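Local coordinates for protein sortase, SrtB family (Streptococcus pneumoniae PCS8235, PDB 4Y4Q) that probably acts as a sortase B family transpeptidase in the assembly of the Type II pilus on the pneumococcal surface, at residues Val87-Asn92 and Ala109-Ala114; Asn124-Gly129 and Tyr183-Gln188; His153-Ile158 and Gly166-Glu171; Arg217-Ser222 and Ala237-Thr242. All blocks are in the same frame, centred on the assembly; numbering follows the deposited sequence.

Contact 1: residues Val87-Asn92 and Ala109-Ala114; sequences VQAKDN and AIFLDA
Gln88 and Leu112 cross at about a right angle on one face of the sheet, whereas Val87 and Phe111, on the other, lie side by side and point the same way. Val87 reaches the ring with a single branch, CG1, which stands anti to the backbone N (chi1 158°) and comes within 4.0 Å of Phe111 CE2. At the next ring atom, CD2, Phe111 is approached by CB of Ala89 at 4.3 Å, and the ring of His130 also meets Phe111. The strands behind these side chains are parallel neighbours in the curled sheet of the sortase beta-barrel. Val87 is clasped through both backbone polar atoms: its N donates to Ile110 O at 2.9 Å, and its O accepts from Leu112 N at 2.8 Å. Beyond that point side-chain amides take over. The extended chain of Gln88 brings NE2 to 2.8 Å from Asp113 O; the acceptor lies in the amide plane, yet the donor stands above the carbonyl plane. NE2 has a second acceptor in Asn116 O. Asn92 OD1 takes the N-H of Ala114 at 2.8 Å in a nearly straight bond (171°), and a water bridges the carbonyl oxygens of Ala89 and Ala114.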
loop_
_atom_site.group_PDB
_atom_site.type_symbol
_atom_site.label_atom_id
_atom_site.label_comp_id
_atom_site.label_asym_id
_atom_site.label_seq_id
_atom_site.Cartn_x
_atom_site.Cartn_y
_atom_site.Cartn_z
ATOM N N VAL A 87 -7.154 6.025 -5.804
ATOM C CA VAL A 87 -8.081 7.139 -5.666
ATOM C C VAL A 87 -7.808 7.789 -4.296
ATOM O O VAL A 87 -7.163 7.174 -3.438
ATOM C CB VAL A 87 -9.532 6.610 -5.836
ATOM C CG1 VAL A 87 -10.557 7.511 -5.207
ATOM C CG2 VAL A 87 -9.851 6.400 -7.323
ATOM N N GLN A 88 -8.220 9.039 -4.107
ATOM C CA GLN A 88 -8.167 9.670 -2.791
ATOM C C GLN A 88 -9.445 10.449 -2.543
ATOM O O GLN A 88 -9.895 11.203 -3.403
ATOM C CB GLN A 88 -6.962 10.608 -2.663
ATOM C CG GLN A 88 -6.837 11.252 -1.272
ATOM C CD GLN A 88 -5.590 12.100 -1.131
ATOM O OE1 GLN A 88 -5.332 12.983 -1.949
ATOM N NE2 GLN A 88 -4.805 11.838 -0.084
ATOM N N ALA A 89 -10.037 10.271 -1.369
ATOM C CA ALA A 89 -11.207 11.064 -1.000
ATOM C C ALA A 89 -10.845 12.098 0.057
ATOM O O ALA A 89 -9.719 12.120 0.558
ATOM C CB ALA A 89 -12.318 10.164 -0.493
ATOM N N LYS A 90 -11.798 12.966 0.380
ATOM C CA LYS A 90 -11.712 13.744 1.606
ATOM C C LYS A 90 -12.419 12.935 2.675
ATOM O O LYS A 90 -13.354 12.192 2.370
ATOM C CB LYS A 90 -12.436 15.076 1.475
ATOM C CG LYS A 90 -11.972 15.981 0.362
ATOM C CD LYS A 90 -12.708 17.311 0.484
ATOM C CE LYS A 90 -12.569 18.173 -0.756
ATOM N NZ LYS A 90 -13.276 19.473 -0.573
ATOM N N ASP A 91 -12.003 13.097 3.938
ATOM C CA ASP A 91 -12.650 12.466 5.117
ATOM C C ASP A 91 -12.832 10.928 5.239
ATOM O O ASP A 91 -13.962 10.455 5.362
ATOM C CB ASP A 91 -14.000 13.147 5.384
ATOM C CG ASP A 91 -13.865 14.638 5.616
ATOM O OD1 ASP A 91 -12.998 15.041 6.420
ATOM O OD2 ASP A 91 -14.627 15.410 4.994
ATOM N N ASN A 92 -11.742 10.156 5.195
ATOM C CA ASN A 92 -11.820 8.697 5.140
ATOM C C ASN A 92 -12.308 8.070 6.447
ATOM O O ASN A 92 -13.445 7.602 6.539
ATOM C CB ASN A 92 -10.487 8.067 4.691
ATOM C CG ASN A 92 -9.295 8.499 5.545
ATOM O OD1 ASN A 92 -8.347 9.106 5.041
ATOM N ND2 ASN A 92 -9.334 8.172 6.832
ATOM N N ALA A 109 -11.141 -0.408 -5.988
ATOM C CA ALA A 109 -10.319 0.801 -5.933
ATOM C C ALA A 109 -9.605 0.910 -4.596
ATOM O O ALA A 109 -10.115 0.445 -3.579
ATOM C CB ALA A 109 -11.167 2.046 -6.197
ATOM N N ILE A 110 -8.429 1.534 -4.603
ATOM C CA ILE A 110 -7.602 1.651 -3.407
ATOM C C ILE A 110 -7.431 3.116 -3.032
ATOM O O ILE A 110 -7.034 3.917 -3.877
ATOM C CB ILE A 110 -6.239 1.005 -3.652
ATOM C CG1 ILE A 110 -6.361 -0.512 -3.528
ATOM C CG2 ILE A 110 -5.224 1.486 -2.654
ATOM C CD1 ILE A 110 -5.051 -1.206 -3.729
ATOM N N PHE A 111 -7.739 3.466 -1.781
ATOM C CA PHE A 111 -7.783 4.866 -1.340
ATOM C C PHE A 111 -6.537 5.300 -0.571
ATOM O O PHE A 111 -6.143 4.652 0.402
ATOM C CB PHE A 111 -8.970 5.084 -0.412
ATOM C CG PHE A 111 -10.304 4.988 -1.089
ATOM C CD1 PHE A 111 -10.800 3.763 -1.527
ATOM C CD2 PHE A 111 -11.082 6.125 -1.265
ATOM C CE1 PHE A 111 -12.041 3.677 -2.141
ATOM C CE2 PHE A 111 -12.330 6.048 -1.877
ATOM C CZ PHE A 111 -12.809 4.824 -2.317
ATOM N N LEU A 112 -5.933 6.406 -0.989
ATOM C CA LEU A 112 -4.832 6.992 -0.237
ATOM C C LEU A 112 -5.435 7.627 1.003
ATOM O O LEU A 112 -6.544 8.166 0.946
ATOM C CB LEU A 112 -4.123 8.074 -1.049
ATOM C CG LEU A 112 -3.028 7.685 -2.042
ATOM C CD1 LEU A 112 -3.517 6.660 -3.076
ATOM C CD2 LEU A 112 -2.509 8.937 -2.743
ATOM N N ASP A 113 -4.722 7.546 2.122
ATOM C CA ASP A 113 -5.140 8.253 3.329
ATOM C C ASP A 113 -5.301 9.724 2.967
ATOM O O ASP A 113 -4.459 10.287 2.268
ATOM C CB ASP A 113 -4.079 8.096 4.419
ATOM C CG ASP A 113 -4.592 8.491 5.792
ATOM O OD1 ASP A 113 -4.778 9.713 6.055
ATOM O OD2 ASP A 113 -4.813 7.566 6.611
ATOM N N ALA A 114 -6.388 10.335 3.424
ATOM C CA ALA A 114 -6.687 11.740 3.119
ATOM C C ALA A 114 -5.621 12.732 3.600
ATOM O O ALA A 114 -5.590 13.870 3.144
ATOM C CB ALA A 114 -8.059 12.123 3.668
HETATM O O HOH W 1 -7.752 14.553 0.960
#

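Contact 2: residues Asn124-Gly129 and Tyr183-Gln188; sequences NTIIYG and YDPGIQ
The carboxamide of Asn124 is the polar centre here, meeting the loop 183-188 through both its oxygen and its nitrogen. OD1 accepts the N-H of Ile187 at 2.8 Å, in the carbonyl plane and on a lone pair. ND2 donates to Asp184 O at 2.7 Å, with the acceptor lying in the amide plane. A chi1 of 58° sets the group between the backbone N and the carbonyl carbon of its own residue, from where both ends face the turning loop. The backbone adds one bond, Gly186 N to Asn124 O at 3.1 Å, and Gly186 has a positive phi (72°), a conformation glycine adopts readily.

Apolar packing follows along the strand. Ile126 points at the loop and wedges its CD1 between CA of Tyr183, 3.7 Å away, and CB of Pro185, 3.8 Å away. Its CG2 branch meets the edge of the Tyr183 ring, the two side chains crossing at about a right angle.

Aromatic contact closes the far end: CE1 of Tyr183 lies at the edge of the Tyr128 ring, 4.0 Å from Tyr128 CE1. The hydroxyls are engaged elsewhere, Tyr128 with Asp113 and Tyr183 with Ser222. Strand 124-129 of the sortase barrel thus receives the loop that leads into helix 190-202, consistent with the helix-bearing insertion before the cysteine strand that marks class B sortases.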
loop_
_atom_site.group_PDB
_atom_site.type_symbol
_atom_site.label_atom_id
_atom_site.label_comp_id
_atom_site.label_asym_id
_atom_site.label_seq_id
_atom_site.Cartn_x
_atom_site.Cartn_y
_atom_site.Cartn_z
ATOM N N ASN A 124 6.051 8.024 4.261
ATOM C CA ASN A 124 5.152 6.881 4.305
ATOM C C ASN A 124 3.768 7.248 3.781
ATOM O O ASN A 124 3.151 8.206 4.243
ATOM C CB ASN A 124 5.047 6.333 5.730
ATOM C CG ASN A 124 4.564 7.374 6.720
ATOM O OD1 ASN A 124 4.974 8.534 6.670
ATOM N ND2 ASN A 124 3.686 6.964 7.629
ATOM N N THR A 125 3.287 6.473 2.815
ATOM C CA THR A 125 1.955 6.684 2.249
ATOM C C THR A 125 1.107 5.453 2.525
ATOM O O THR A 125 1.500 4.318 2.196
ATOM C CB THR A 125 2.011 6.875 0.726
ATOM O OG1 THR A 125 2.894 7.962 0.395
ATOM C CG2 THR A 125 0.617 7.168 0.187
ATOM N N ILE A 126 -0.062 5.666 3.116
ATOM C CA ILE A 126 -0.903 4.544 3.517
ATOM C C ILE A 126 -2.100 4.468 2.579
ATOM O O ILE A 126 -2.793 5.472 2.348
ATOM C CB ILE A 126 -1.368 4.684 4.979
ATOM C CG1 ILE A 126 -0.146 4.862 5.890
ATOM C CG2 ILE A 126 -2.210 3.480 5.410
ATOM C CD1 ILE A 126 -0.485 5.016 7.348
ATOM N N ILE A 127 -2.314 3.287 2.005
ATOM C CA ILE A 127 -3.391 3.103 1.037
ATOM C C ILE A 127 -4.289 1.945 1.479
ATOM O O ILE A 127 -3.799 0.932 1.984
ATOM C CB ILE A 127 -2.831 2.904 -0.386
ATOM C CG1 ILE A 127 -2.031 1.620 -0.491
ATOM C CG2 ILE A 127 -1.902 4.059 -0.768
ATOM C CD1 ILE A 127 -1.413 1.429 -1.865
ATOM N N TYR A 128 -5.597 2.110 1.300
ATOM C CA TYR A 128 -6.580 1.216 1.901
ATOM C C TYR A 128 -7.384 0.454 0.851
ATOM O O TYR A 128 -7.808 1.031 -0.151
ATOM C CB TYR A 128 -7.564 2.022 2.767
ATOM C CG TYR A 128 -6.906 2.827 3.867
ATOM C CD1 TYR A 128 -6.465 2.215 5.041
ATOM C CD2 TYR A 128 -6.736 4.202 3.742
ATOM C CE1 TYR A 128 -5.859 2.959 6.061
ATOM C CE2 TYR A 128 -6.136 4.953 4.750
ATOM C CZ TYR A 128 -5.701 4.324 5.905
ATOM O OH TYR A 128 -5.109 5.064 6.909
ATOM N N GLY A 129 -7.610 -0.836 1.089
ATOM C CA GLY A 129 -8.599 -1.572 0.321
ATOM C C GLY A 129 -9.730 -2.013 1.233
ATOM O O GLY A 129 -9.518 -2.862 2.099
ATOM N N TYR A 183 -0.441 3.300 11.699
ATOM C CA TYR A 183 -1.300 4.148 10.885
ATOM C C TYR A 183 -1.097 5.614 11.255
ATOM O O TYR A 183 -2.012 6.263 11.766
ATOM C CB TYR A 183 -2.771 3.751 11.088
ATOM C CG TYR A 183 -3.112 2.366 10.560
ATOM C CD1 TYR A 183 -3.317 2.151 9.202
ATOM C CD2 TYR A 183 -3.212 1.271 11.424
ATOM C CE1 TYR A 183 -3.621 0.876 8.713
ATOM C CE2 TYR A 183 -3.514 0.009 10.951
ATOM C CZ TYR A 183 -3.716 -0.179 9.590
ATOM O OH TYR A 183 -4.021 -1.432 9.106
ATOM N N ASP A 184 0.106 6.119 10.992
ATOM C CA ASP A 184 0.456 7.533 11.198
ATOM C C ASP A 184 1.122 7.985 9.909
ATOM O O ASP A 184 2.343 7.891 9.766
ATOM C CB ASP A 184 1.447 7.654 12.353
ATOM C CG ASP A 184 1.747 9.093 12.737
ATOM O OD1 ASP A 184 1.437 10.029 11.966
ATOM O OD2 ASP A 184 2.301 9.286 13.836
ATOM N N PRO A 185 0.318 8.453 8.948
ATOM C CA PRO A 185 0.856 8.710 7.609
ATOM C C PRO A 185 1.605 10.038 7.560
ATOM O O PRO A 185 1.317 10.943 8.350
ATOM C CB PRO A 185 -0.411 8.793 6.748
ATOM C CG PRO A 185 -1.441 9.432 7.707
ATOM C CD PRO A 185 -1.095 8.863 9.084
ATOM N N GLY A 186 2.563 10.146 6.644
ATOM C CA GLY A 186 3.215 11.416 6.372
ATOM C C GLY A 186 4.156 11.902 7.457
ATOM O O GLY A 186 4.259 13.099 7.715
ATOM N N ILE A 187 4.865 10.975 8.079
ATOM C CA ILE A 187 5.846 11.325 9.102
ATOM C C ILE A 187 7.064 12.079 8.533
ATOM O O ILE A 187 7.597 11.726 7.479
ATOM C CB ILE A 187 6.269 10.064 9.844
ATOM C CG1 ILE A 187 5.050 9.522 10.595
ATOM C CG2 ILE A 187 7.401 10.358 10.804
ATOM C CD1 ILE A 187 5.271 8.200 11.208
ATOM N N GLN A 188 7.493 13.118 9.244
ATOM C CA GLN A 188 8.584 13.988 8.804
ATOM C C GLN A 188 9.730 14.009 9.795
ATOM O O GLN A 188 9.521 13.850 11.002
ATOM C CB GLN A 188 8.079 15.418 8.627
ATOM C CG GLN A 188 7.056 15.570 7.529
ATOM C CD GLN A 188 7.126 16.930 6.884
ATOM O OE1 GLN A 188 8.177 17.327 6.381
ATOM N NE2 GLN A 188 6.012 17.659 6.902
#

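Contact 3: residues His153-Ile158 and Gly166-Glu171; sequences HRYGSI and GLEIFE
Arg154 and Glu168 form a side-on salt bridge, NE and NH2 both donating to OE2, across an antiparallel beta hairpin formed by strands 155-160 and 163-176. OE2 of Glu168 lies 2.6 Å from Arg154 NH2, which meets it nearly along its C-O axis, and 2.7 Å from Arg154 NE, which comes from the anti side, 30° out of the carboxylate plane; the two flat groups are only 26° apart. Both chains are extended and run alongside each other, which lets their charged ends meet near the protein surface. Tyr155 completes this shell: CG of Arg154 sits 3.8 Å above the plane of its ring, over the centre, and its CE1 is 3.8 Å from CD of Glu168.

Beneath lies the backbone pairing that sets the register. Gly156 and Leu167 form the hydrogen-bonded pair, Leu167 N donating to Gly156 O at 2.8 Å and Gly156 N to Leu167 O. Arg154 O accepts from Ile169 N just beyond. On the opposite face of the sheet from Glu168, Leu167 extends CD2 to 3.7 Å from CG2 of Ile158. Ile75 of strand 73-77 and Ile219 of strand 218-225 pack on Leu167 from further out. Back on the Glu168 side, a water lies 2.7 Å from Tyr155 OH and makes a weak bond to Glu168 OE2.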
loop_
_atom_site.group_PDB
_atom_site.type_symbol
_atom_site.label_atom_id
_atom_site.label_comp_id
_atom_site.label_asym_id
_atom_site.label_seq_id
_atom_site.Cartn_x
_atom_site.Cartn_y
_atom_site.Cartn_z
ATOM N N HIS A 153 6.478 -13.348 -4.301
ATOM C CA HIS A 153 5.962 -12.105 -4.804
ATOM C C HIS A 153 6.827 -11.075 -4.133
ATOM O O HIS A 153 6.689 -10.810 -2.939
ATOM C CB HIS A 153 4.500 -11.921 -4.399
ATOM C CG HIS A 153 3.596 -13.008 -4.891
ATOM N ND1 HIS A 153 3.386 -14.176 -4.189
ATOM C CD2 HIS A 153 2.845 -13.104 -6.013
ATOM C CE1 HIS A 153 2.546 -14.944 -4.859
ATOM N NE2 HIS A 153 2.204 -14.317 -5.970
ATOM N N ARG A 154 7.722 -10.485 -4.907
ATOM C CA ARG A 154 8.552 -9.418 -4.383
ATOM C C ARG A 154 8.315 -8.086 -5.091
ATOM O O ARG A 154 8.393 -7.032 -4.475
ATOM C CB ARG A 154 10.024 -9.834 -4.507
ATOM C CG ARG A 154 11.036 -8.799 -4.041
ATOM C CD ARG A 154 12.395 -9.445 -3.894
ATOM N NE ARG A 154 13.498 -8.496 -3.776
ATOM C CZ ARG A 154 14.744 -8.854 -3.473
ATOM N NH1 ARG A 154 15.030 -10.130 -3.244
ATOM N NH2 ARG A 154 15.704 -7.944 -3.397
ATOM N N TYR A 155 8.030 -8.136 -6.386
ATOM C CA TYR A 155 8.024 -6.918 -7.188
ATOM C C TYR A 155 6.644 -6.532 -7.712
ATOM O O TYR A 155 5.714 -7.353 -7.792
ATOM C CB TYR A 155 9.018 -7.026 -8.361
ATOM C CG TYR A 155 10.457 -7.290 -7.952
ATOM C CD1 TYR A 155 11.276 -6.263 -7.489
ATOM C CD2 TYR A 155 11.002 -8.564 -8.049
ATOM C CE1 TYR A 155 12.595 -6.506 -7.125
ATOM C CE2 TYR A 155 12.316 -8.813 -7.689
ATOM C CZ TYR A 155 13.105 -7.785 -7.221
ATOM O OH TYR A 155 14.416 -8.039 -6.869
ATOM N N GLY A 156 6.535 -5.258 -8.073
ATOM C CA GLY A 156 5.320 -4.709 -8.637
ATOM C C GLY A 156 5.647 -3.367 -9.264
ATOM O O GLY A 156 6.821 -3.000 -9.402
ATOM N N SER A 157 4.621 -2.628 -9.659
ATOM C CA SER A 157 4.854 -1.306 -10.213
ATOM C C SER A 157 3.746 -0.400 -9.739
ATOM O O SER A 157 2.692 -0.864 -9.265
ATOM C CB SER A 157 4.850 -1.350 -11.724
ATOM O OG SER A 157 3.582 -1.786 -12.159
ATOM N N ILE A 158 3.995 0.897 -9.835
ATOM C CA ILE A 158 2.982 1.860 -9.465
ATOM C C ILE A 158 3.069 3.025 -10.432
ATOM O O ILE A 158 4.160 3.441 -10.821
ATOM C CB ILE A 158 3.138 2.296 -7.992
ATOM C CG1 ILE A 158 2.043 3.296 -7.604
ATOM C CG2 ILE A 158 4.525 2.874 -7.735
ATOM C CD1 ILE A 158 2.132 3.734 -6.158
ATOM N N GLY A 166 8.852 1.389 -9.949
ATOM C CA GLY A 166 8.799 0.002 -9.526
ATOM C C GLY A 166 8.460 -0.048 -8.057
ATOM O O GLY A 166 8.588 0.970 -7.354
ATOM N N LEU A 167 7.995 -1.210 -7.605
ATOM C CA LEU A 167 7.707 -1.445 -6.194
ATOM C C LEU A 167 8.470 -2.673 -5.761
ATOM O O LEU A 167 8.491 -3.673 -6.482
ATOM C CB LEU A 167 6.222 -1.726 -5.989
ATOM C CG LEU A 167 5.191 -0.601 -6.088
ATOM C CD1 LEU A 167 3.807 -1.198 -5.895
ATOM C CD2 LEU A 167 5.465 0.482 -5.033
ATOM N N GLU A 168 9.100 -2.619 -4.591
ATOM C CA GLU A 168 9.714 -3.817 -4.039
ATOM C C GLU A 168 9.140 -4.073 -2.659
ATOM O O GLU A 168 9.366 -3.293 -1.744
ATOM C CB GLU A 168 11.228 -3.657 -3.972
ATOM C CG GLU A 168 11.947 -4.892 -3.439
ATOM C CD GLU A 168 13.439 -4.883 -3.741
ATOM O OE1 GLU A 168 13.952 -3.865 -4.264
ATOM O OE2 GLU A 168 14.099 -5.907 -3.464
ATOM N N ILE A 169 8.375 -5.148 -2.503
ATOM C CA ILE A 169 7.807 -5.464 -1.195
ATOM C C ILE A 169 8.909 -5.899 -0.213
ATOM O O ILE A 169 9.766 -6.720 -0.564
ATOM C CB ILE A 169 6.720 -6.551 -1.316
ATOM C CG1 ILE A 169 5.510 -5.996 -2.064
ATOM C CG2 ILE A 169 6.274 -7.038 0.048
ATOM C CD1 ILE A 169 4.482 -7.045 -2.378
ATOM N N PHE A 170 8.901 -5.362 1.011
ATOM C CA PHE A 170 9.859 -5.842 2.015
ATOM C C PHE A 170 9.245 -6.347 3.318
ATOM O O PHE A 170 9.960 -6.860 4.178
ATOM C CB PHE A 170 10.929 -4.790 2.331
ATOM C CG PHE A 170 10.383 -3.533 2.930
ATOM C CD1 PHE A 170 10.218 -3.408 4.306
ATOM C CD2 PHE A 170 10.027 -2.471 2.119
ATOM C CE1 PHE A 170 9.710 -2.231 4.860
ATOM C CE2 PHE A 170 9.515 -1.302 2.665
ATOM C CZ PHE A 170 9.359 -1.189 4.035
ATOM N N GLU A 171 7.940 -6.205 3.487
ATOM C CA GLU A 171 7.344 -6.617 4.755
ATOM C C GLU A 171 5.860 -6.957 4.663
ATOM O O GLU A 171 5.110 -6.317 3.911
ATOM C CB GLU A 171 7.569 -5.538 5.842
ATOM C CG GLU A 171 6.799 -5.820 7.123
ATOM C CD GLU A 171 7.140 -4.889 8.289
ATOM O OE1 GLU A 171 8.083 -4.071 8.180
ATOM O OE2 GLU A 171 6.448 -4.988 9.327
HETATM O O HOH W 2 15.933 -5.904 -6.233
#

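Contact 4: residues Arg217-Ser222 and Ala237-Thr242; sequences RIILLS and AKITDT
The guanidinium of Arg217 has the methyl end of Ile239 over one face: CD1 stands 4.0 Å above the plane, offset toward the rim. The other branch of Ile239, CG2, comes to 3.6 Å from Arg217 NH2. A bend at chi3 (-59°) folds the arginine chain so that its flat end crosses this isoleucine obliquely. Its NH1 is bonded outside the pair, to Tyr160 OH and to Phe120 O. Ile239 also packs the other way, its CD1 touching CD1 of Ile219 at 3.7 Å, the two aliphatic chains crossing at about a right angle.

The backbones form an antiparallel hairpin. Ile219 and Ala237 make a hydrogen-bonded pair, with Ile219 N to Ala237 O at 2.8 Å and Ala237 N to Ile219 O at 3.0 Å. Two residues on, Ile239 N meets Arg217 O at 2.9 Å in an almost perfectly straight bond (178°). A water then spans the widening gap, accepting from Arg217 N and donating to Ile239 O.

As in other sortases, strand 218-225 probably leads to the nucleophilic cysteine at its far end. Its other neighbour in the barrel is strand 124-129, whose Ile127 packs on Ile219. Strand 163-176 flanks 231-240 beyond, supplying Phe170 against Ile218.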
loop_
_atom_site.group_PDB
_atom_site.type_symbol
_atom_site.label_atom_id
_atom_site.label_comp_id
_atom_site.label_asym_id
_atom_site.label_seq_id
_atom_site.Cartn_x
_atom_site.Cartn_y
_atom_site.Cartn_z
ATOM N N ARG A 217 11.065 6.282 -0.102
ATOM C CA ARG A 217 9.635 6.453 0.101
ATOM C C ARG A 217 9.008 5.076 0.153
ATOM O O ARG A 217 9.378 4.192 -0.625
ATOM C CB ARG A 217 9.023 7.267 -1.035
ATOM C CG ARG A 217 9.392 8.761 -1.001
ATOM C CD ARG A 217 8.895 9.428 -2.261
ATOM N NE ARG A 217 9.471 8.799 -3.445
ATOM C CZ ARG A 217 8.821 8.598 -4.590
ATOM N NH1 ARG A 217 7.549 8.977 -4.721
ATOM N NH2 ARG A 217 9.450 8.018 -5.609
ATOM N N ILE A 218 8.072 4.885 1.075
ATOM C CA ILE A 218 7.406 3.597 1.190
ATOM C C ILE A 218 5.887 3.706 1.139
ATOM O O ILE A 218 5.303 4.795 1.289
ATOM C CB ILE A 218 7.823 2.868 2.458
ATOM C CG1 ILE A 218 7.258 3.571 3.688
ATOM C CG2 ILE A 218 9.361 2.782 2.559
ATOM C CD1 ILE A 218 7.717 2.883 4.940
ATOM N N ILE A 219 5.252 2.565 0.918
ATOM C CA ILE A 219 3.805 2.492 0.829
ATOM C C ILE A 219 3.302 1.360 1.732
ATOM O O ILE A 219 3.865 0.257 1.726
ATOM C CB ILE A 219 3.383 2.186 -0.596
ATOM C CG1 ILE A 219 3.719 3.361 -1.511
ATOM C CG2 ILE A 219 1.909 1.887 -0.663
ATOM C CD1 ILE A 219 3.449 3.054 -2.969
ATOM N N LEU A 220 2.257 1.633 2.510
ATOM C CA LEU A 220 1.606 0.595 3.299
ATOM C C LEU A 220 0.263 0.295 2.669
ATOM O O LEU A 220 -0.615 1.166 2.588
ATOM C CB LEU A 220 1.399 1.016 4.757
ATOM C CG LEU A 220 2.609 1.057 5.699
ATOM C CD1 LEU A 220 3.504 2.240 5.377
ATOM C CD2 LEU A 220 2.159 1.142 7.138
ATOM N N LEU A 221 0.097 -0.935 2.208
ATOM C CA LEU A 221 -1.183 -1.317 1.625
ATOM C C LEU A 221 -1.920 -2.155 2.655
ATOM O O LEU A 221 -1.451 -3.227 3.053
ATOM C CB LEU A 221 -0.979 -2.094 0.320
ATOM C CG LEU A 221 -2.198 -2.834 -0.254
ATOM C CD1 LEU A 221 -3.348 -1.892 -0.524
ATOM C CD2 LEU A 221 -1.812 -3.581 -1.532
ATOM N N SER A 222 -3.087 -1.675 3.067
ATOM C CA SER A 222 -3.776 -2.236 4.224
ATOM C C SER A 222 -5.177 -2.711 3.865
ATOM O O SER A 222 -5.919 -2.002 3.181
ATOM C CB SER A 222 -3.864 -1.149 5.314
ATOM O OG SER A 222 -4.757 -1.505 6.365
ATOM N N ALA A 237 5.900 -1.752 0.860
ATOM C CA ALA A 237 6.780 -1.747 -0.299
ATOM C C ALA A 237 7.592 -0.462 -0.364
ATOM O O ALA A 237 7.094 0.622 0.002
ATOM C CB ALA A 237 5.965 -1.886 -1.550
ATOM N N LYS A 238 8.828 -0.585 -0.848
ATOM C CA LYS A 238 9.649 0.581 -1.166
ATOM C C LYS A 238 9.369 1.013 -2.594
ATOM O O LYS A 238 9.239 0.171 -3.493
ATOM C CB LYS A 238 11.120 0.225 -1.051
ATOM C CG LYS A 238 12.070 1.320 -1.535
ATOM C CD LYS A 238 13.520 0.878 -1.344
ATOM C CE LYS A 238 14.508 1.938 -1.839
ATOM N NZ LYS A 238 15.932 1.534 -1.594
ATOM N N ILE A 239 9.294 2.320 -2.825
ATOM C CA ILE A 239 9.199 2.808 -4.196
ATOM C C ILE A 239 10.605 2.919 -4.793
ATOM O O ILE A 239 11.511 3.490 -4.175
ATOM C CB ILE A 239 8.467 4.147 -4.260
ATOM C CG1 ILE A 239 7.116 4.027 -3.548
ATOM C CG2 ILE A 239 8.279 4.586 -5.709
ATOM C CD1 ILE A 239 6.287 5.309 -3.573
ATOM N N THR A 240 10.789 2.354 -5.986
ATOM C CA THR A 240 12.106 2.262 -6.606
ATOM C C THR A 240 12.095 2.829 -8.018
ATOM O O THR A 240 11.034 3.050 -8.600
ATOM C CB THR A 240 12.575 0.785 -6.706
ATOM O OG1 THR A 240 11.752 0.075 -7.640
ATOM C CG2 THR A 240 12.504 0.086 -5.361
ATOM N N ASP A 241 13.279 3.044 -8.581
ATOM C CA ASP A 241 13.381 3.456 -9.974
ATOM C C ASP A 241 13.425 2.212 -10.854
ATOM O O ASP A 241 14.133 1.255 -10.539
ATOM C CB ASP A 241 14.636 4.301 -10.196
ATOM C CG ASP A 241 14.845 5.332 -9.099
ATOM O OD1 ASP A 241 14.243 6.425 -9.178
ATOM O OD2 ASP A 241 15.613 5.049 -8.153
ATOM N N THR A 242 12.660 2.229 -11.944
ATOM C CA THR A 242 12.596 1.104 -12.886
ATOM C C THR A 242 12.244 -0.219 -12.203
ATOM O O THR A 242 11.274 -0.880 -12.573
ATOM C CB THR A 242 13.907 0.941 -13.721
ATOM O OG1 THR A 242 14.968 0.455 -12.889
ATOM C CG2 THR A 242 14.320 2.265 -14.357
HETATM O O HOH W 3 12.135 5.293 -2.509
#

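From the N terminus, contact 1 closes first, joining strand 83-88 to strand 110-112 around a connection that is partly unmodelled. The chain then enters strand 124-129, where contact 2 opens; strands 110-112 and 124-129 are antiparallel neighbours in the sheet and so join the two contacts. Contact 2 closes at loop 183-188, and the hairpin of contact 3 lies nested inside that long loop, on the opposite side of the chain's centre. Contact 4 closes last, as a second hairpin. No contacts cross. Strand 218-225 of contact 4 pairs with 124-129 of contact 2, and 231-240 pairs with 163-176 of contact 3, so the hairpin of contact 4 lies between strands 124-129 and 163-176 and joins them in one sheet.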